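PDB 5Z5C: cysteine synthase from Fusobacterium nucleatum subsp. nucleatum, which acts as a pyridoxal 5'-phosphate-dependent cysteine (hydroxyl) lyase, replacing the thiol of L-cysteine with hydroxyl to release hydrogen sulfide. Local coordinates for the interface of chains A and B. Sequence-based numbering; all coordinates share one arbitrary frame. Chains: chain A/B, Cysteine synthase.

The interface of chains A and B. Residues chain A 335-337; chain B 12, 15-16.
The phenol ring of B:Tyr12 lies over the backbone of A:Asn335: the alpha-carbon CA of A:Asn335 sits above the middle of one ring face, 3.8 Å from the ring centroid, in a CH-pi contact. The side-chain amide of A:Asn335 is turned 63° from the ring plane, and its oxygen OD1 comes up to CB of B:Tyr12, at the CB-CG end of its side chain (3.4 Å). With chi1 at -158°, CG of A:Asn335 points away from its own backbone N, which brings OD1 to the next peptide, where it accepts a bent hydrogen bond from N of A:Val336 (2.8 Å). This bond, its donor above the carbonyl plane, limits how far the amide can turn.

One residue further on, the carbonyl O of A:Val336 takes a hydrogen bond from the side-chain ND2 of B:Asn15 (3.0 Å, 152° at the hydrogen). The acceptor lies nearly in the amide plane of B:Asn15, but the donor stands above the carbonyl plane of A:Val336. Alongside this bond, CG1 of A:Val336 packs against CB of B:Asn15 (3.6 Å) and meets the methyl CD2 of B:Leu16 at 3.7 Å, the two aliphatic side chains crossing at about a right angle.

The short C-terminal strand 336-337 of one subunit is thus held against the N-terminal 3-10 helix 13-16 of the other. Repeated by the two-fold axis, this small patch probably contributes to the dimer, if the deposited assembly is the biological one.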
loop_
_atom_site.group_PDB
_atom_site.type_symbol
_atom_site.label_atom_id
_atom_site.label_comp_id
_atom_site.label_asym_id
_atom_site.label_seq_id
_atom_site.Cartn_x
_atom_site.Cartn_y
_atom_site.Cartn_z
ATOM N N ASN A 335 -0.372 20.359 3.242
ATOM C CA ASN A 335 0.742 20.241 2.297
ATOM C C ASN A 335 1.198 18.772 2.202
ATOM O O ASN A 335 0.936 17.966 3.100
ATOM C CB ASN A 335 1.958 21.117 2.657
ATOM C CG ASN A 335 2.863 21.424 1.470
ATOM O OD1 ASN A 335 2.640 21.023 0.334
ATOM N ND2 ASN A 335 3.913 22.142 1.749
ATOM N N VAL A 336 1.800 18.446 1.066
ATOM C CA VAL A 336 2.384 17.132 0.796
ATOM C C VAL A 336 3.631 17.399 -0.012
ATOM O O VAL A 336 3.531 18.041 -1.072
ATOM C CB VAL A 336 1.477 16.210 -0.019
ATOM C CG1 VAL A 336 2.208 14.850 -0.262
ATOM C CG2 VAL A 336 0.153 16.001 0.657
ATOM N N LEU A 337 4.771 16.902 0.487
ATOM C CA LEU A 337 6.080 17.012 -0.144
ATOM C C LEU A 337 6.562 15.608 -0.532
ATOM O O LEU A 337 6.236 14.621 0.150
ATOM C CB LEU A 337 7.125 17.538 0.852
ATOM C CG LEU A 337 7.153 18.989 1.320
ATOM C CD1 LEU A 337 5.948 19.322 2.197
ATOM C CD2 LEU A 337 8.429 19.264 2.087
ATOM N N TYR B 12 -0.180 20.164 -4.809
ATOM C CA TYR B 12 0.451 19.325 -3.752
ATOM C C TYR B 12 -0.209 17.945 -3.521
ATOM O O TYR B 12 0.491 16.973 -3.231
ATOM C CB TYR B 12 0.844 20.170 -2.476
ATOM C CG TYR B 12 -0.343 20.553 -1.561
ATOM C CD1 TYR B 12 -1.095 19.576 -0.915
ATOM C CD2 TYR B 12 -0.672 21.886 -1.339
ATOM C CE1 TYR B 12 -2.159 19.921 -0.076
ATOM C CE2 TYR B 12 -1.740 22.241 -0.505
ATOM C CZ TYR B 12 -2.473 21.251 0.116
ATOM O OH TYR B 12 -3.521 21.590 0.940
ATOM N N ASN B 15 1.071 14.762 -5.274
ATOM C CA ASN B 15 2.171 14.001 -4.679
ATOM C C ASN B 15 1.716 12.736 -3.951
ATOM O O ASN B 15 2.564 11.919 -3.587
ATOM C CB ASN B 15 3.043 14.847 -3.765
ATOM C CG ASN B 15 3.783 15.938 -4.516
ATOM O OD1 ASN B 15 4.251 15.731 -5.646
ATOM N ND2 ASN B 15 3.917 17.105 -3.881
ATOM N N LEU B 16 0.409 12.592 -3.717
ATOM C CA LEU B 16 -0.125 11.382 -3.119
ATOM C C LEU B 16 -0.360 10.216 -4.087
ATOM O O LEU B 16 -0.739 9.133 -3.621
ATOM C CB LEU B 16 -1.401 11.697 -2.355
ATOM C CG LEU B 16 -1.239 12.697 -1.198
ATOM C CD1 LEU B 16 -2.587 13.037 -0.605
ATOM C CD2 LEU B 16 -0.309 12.116 -0.117
#